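Local structure of actin-related protein 8 (Homo sapiens, 4FO0) at residues I40-H48 against L174-S182. The protein binds ATP, hydrolyses it only slowly, does not polymerise, and serves as a proposed core subunit of the INO80 chromatin-remodelling complex. Sequence-based numbering, arbitrary orientation.
Sequences IPHVIARRH and LADIEVIWS
His42 and Trp181 meet rim to rim: the indole NE1 donates to His42 NE2 over 3.1 Å, the donor lying in the imidazole plane while the acceptor sits somewhat off the indole plane. The two rings are turned 52° apart, so neither stacks on the other. With CG anti to the backbone N (chi1 -166°), His42 brings the end of its ring up to the helix, where Ile177 CD1 abuts the same rim at CE1 (3.5 Å). Ile177 also lays CG2 over the centre of one indole face. Midway, Ile180 points at the strand and pushes CD1 against Ile44 CB (3.8 Å) and the Val43 carbonyl group. Ile44 is extended, CG1 anti to the backbone N, which carries CD1 to Val179 CG1 (3.8 Å); that same methyl lies over one face of the Arg46 guanidinium, offset toward its rim. Arg46 grips Asp176 side-on, NE (2.7 Å) and NH2 (3.0 Å) both donating to OD1, with the guanidinium and carboxylate planes 34° apart. Strand 38-47 of the actin fold is thus fastened to helix 170-187 by an apolar centre between two polar ends, Tyr134 and Val136 of a neighbouring strand adding to the packing. The His42 side chain lies about 7 Å from the bound ATP; accepting at NE2 would leave the proton on ND1 and probably keeps His42 neutral.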
# COMPACT_ATOMS: atom_id res chain seq x y z
N ILE A 40 -1.60 -6.29 10.26
CA ILE A 40 -2.10 -5.35 11.25
C ILE A 40 -2.18 -3.95 10.67
O ILE A 40 -1.26 -3.51 9.96
CB ILE A 40 -1.14 -5.30 12.47
CG1 ILE A 40 -1.14 -6.64 13.19
CG2 ILE A 40 -1.52 -4.17 13.41
CD1 ILE A 40 -0.44 -7.72 12.41
N PRO A 41 -3.29 -3.25 10.96
CA PRO A 41 -3.36 -1.81 10.65
C PRO A 41 -2.20 -1.14 11.35
O PRO A 41 -2.06 -1.25 12.56
CB PRO A 41 -4.68 -1.36 11.28
CG PRO A 41 -5.50 -2.65 11.37
CD PRO A 41 -4.51 -3.76 11.58
N HIS A 42 -1.34 -0.49 10.59
CA HIS A 42 -0.10 0.02 11.14
C HIS A 42 -0.35 1.39 11.77
O HIS A 42 0.04 2.44 11.22
CB HIS A 42 0.91 0.10 10.02
CG HIS A 42 2.30 0.30 10.50
ND1 HIS A 42 2.96 1.50 10.37
CD2 HIS A 42 3.15 -0.54 11.13
CE1 HIS A 42 4.17 1.38 10.90
NE2 HIS A 42 4.31 0.15 11.36
N VAL A 43 -1.01 1.37 12.92
CA VAL A 43 -1.55 2.58 13.54
C VAL A 43 -1.60 2.41 15.05
O VAL A 43 -1.65 1.29 15.57
CB VAL A 43 -2.98 2.85 13.04
CG1 VAL A 43 -3.89 1.68 13.40
CG2 VAL A 43 -3.53 4.19 13.61
N ILE A 44 -1.56 3.53 15.77
CA ILE A 44 -1.56 3.49 17.22
C ILE A 44 -2.36 4.65 17.80
O ILE A 44 -2.28 5.79 17.32
CB ILE A 44 -0.12 3.49 17.81
CG1 ILE A 44 -0.17 3.53 19.34
CG2 ILE A 44 0.66 4.69 17.34
CD1 ILE A 44 1.16 3.32 20.00
N ALA A 45 -3.15 4.36 18.82
CA ALA A 45 -3.86 5.41 19.55
C ALA A 45 -3.18 5.63 20.89
O ALA A 45 -2.92 4.69 21.64
CB ALA A 45 -5.32 5.03 19.75
N ARG A 46 -2.88 6.88 21.18
CA ARG A 46 -2.21 7.22 22.41
C ARG A 46 -3.12 8.11 23.23
O ARG A 46 -3.70 9.06 22.69
CB ARG A 46 -0.90 7.93 22.12
CG ARG A 46 0.21 6.99 21.71
CD ARG A 46 1.55 7.66 21.89
NE ARG A 46 2.67 6.77 21.61
CZ ARG A 46 3.13 5.83 22.43
NH1 ARG A 46 2.54 5.63 23.61
NH2 ARG A 46 4.17 5.09 22.07
N ARG A 47 -3.24 7.79 24.52
CA ARG A 47 -4.10 8.56 25.41
C ARG A 47 -3.52 9.93 25.65
O ARG A 47 -2.33 10.16 25.45
CB ARG A 47 -4.31 7.84 26.75
CG ARG A 47 -5.45 8.43 27.56
CD ARG A 47 -5.64 7.72 28.89
NE ARG A 47 -6.90 6.99 28.96
CZ ARG A 47 -8.07 7.53 29.26
NH1 ARG A 47 -8.16 8.83 29.51
NH2 ARG A 47 -9.17 6.79 29.30
N HIS A 48 -4.38 10.86 26.06
CA HIS A 48 -3.91 12.15 26.55
C HIS A 48 -3.40 11.96 27.97
O HIS A 48 -3.82 11.03 28.66
CB HIS A 48 -5.05 13.15 26.56
CG HIS A 48 -5.47 13.57 25.19
ND1 HIS A 48 -4.88 13.08 24.05
CD2 HIS A 48 -6.43 14.44 24.78
CE1 HIS A 48 -5.45 13.62 23.00
NE2 HIS A 48 -6.39 14.46 23.41
N LEU A 174 9.54 6.57 16.11
CA LEU A 174 10.27 5.35 16.41
C LEU A 174 9.68 4.65 17.63
O LEU A 174 9.61 3.42 17.67
CB LEU A 174 11.75 5.65 16.61
CG LEU A 174 12.50 5.87 15.29
CD1 LEU A 174 13.86 6.45 15.55
CD2 LEU A 174 12.64 4.55 14.57
N ALA A 175 9.23 5.41 18.61
CA ALA A 175 8.66 4.81 19.80
C ALA A 175 7.33 4.14 19.45
O ALA A 175 7.00 3.07 19.98
CB ALA A 175 8.48 5.83 20.87
N ASP A 176 6.59 4.78 18.55
CA ASP A 176 5.32 4.25 18.07
C ASP A 176 5.53 2.98 17.26
O ASP A 176 4.79 2.01 17.41
CB ASP A 176 4.56 5.30 17.26
CG ASP A 176 4.05 6.46 18.13
OD1 ASP A 176 4.13 6.35 19.38
OD2 ASP A 176 3.56 7.48 17.58
N ILE A 177 6.54 2.97 16.39
CA ILE A 177 6.89 1.77 15.65
C ILE A 177 7.18 0.64 16.61
O ILE A 177 6.64 -0.45 16.47
CB ILE A 177 8.12 1.96 14.76
CG1 ILE A 177 7.85 3.04 13.73
CG2 ILE A 177 8.51 0.65 14.06
CD1 ILE A 177 6.61 2.79 12.99
N GLU A 178 8.03 0.91 17.59
CA GLU A 178 8.43 -0.12 18.52
C GLU A 178 7.23 -0.67 19.28
O GLU A 178 7.07 -1.88 19.41
CB GLU A 178 9.47 0.38 19.50
CG GLU A 178 9.73 -0.62 20.61
CD GLU A 178 11.01 -0.35 21.38
OE1 GLU A 178 11.59 0.74 21.19
OE2 GLU A 178 11.43 -1.23 22.15
N VAL A 179 6.38 0.21 19.77
CA VAL A 179 5.19 -0.24 20.45
C VAL A 179 4.30 -1.08 19.52
O VAL A 179 3.83 -2.16 19.90
CB VAL A 179 4.40 0.92 21.05
CG1 VAL A 179 3.06 0.45 21.60
CG2 VAL A 179 5.22 1.57 22.15
N ILE A 180 4.07 -0.59 18.31
CA ILE A 180 3.24 -1.34 17.36
C ILE A 180 3.86 -2.70 17.02
O ILE A 180 3.18 -3.73 17.07
CB ILE A 180 2.97 -0.53 16.09
CG1 ILE A 180 2.18 0.74 16.41
CG2 ILE A 180 2.19 -1.37 15.07
CD1 ILE A 180 2.03 1.67 15.20
N TRP A 181 5.15 -2.72 16.68
CA TRP A 181 5.80 -3.97 16.32
C TRP A 181 5.90 -4.93 17.48
O TRP A 181 5.70 -6.13 17.32
CB TRP A 181 7.18 -3.73 15.70
CG TRP A 181 7.10 -3.04 14.40
CD1 TRP A 181 5.96 -2.53 13.82
CD2 TRP A 181 8.17 -2.75 13.49
NE1 TRP A 181 6.27 -1.95 12.62
CE2 TRP A 181 7.61 -2.07 12.39
CE3 TRP A 181 9.55 -2.99 13.51
CZ2 TRP A 181 8.39 -1.63 11.31
CZ3 TRP A 181 10.31 -2.57 12.44
CH2 TRP A 181 9.73 -1.89 11.36
N SER A 182 6.22 -4.42 18.67
CA SER A 182 6.33 -5.29 19.83
C SER A 182 4.98 -5.91 20.19
O SER A 182 4.90 -7.12 20.43
CB SER A 182 6.90 -4.51 21.00
OG SER A 182 8.09 -3.88 20.57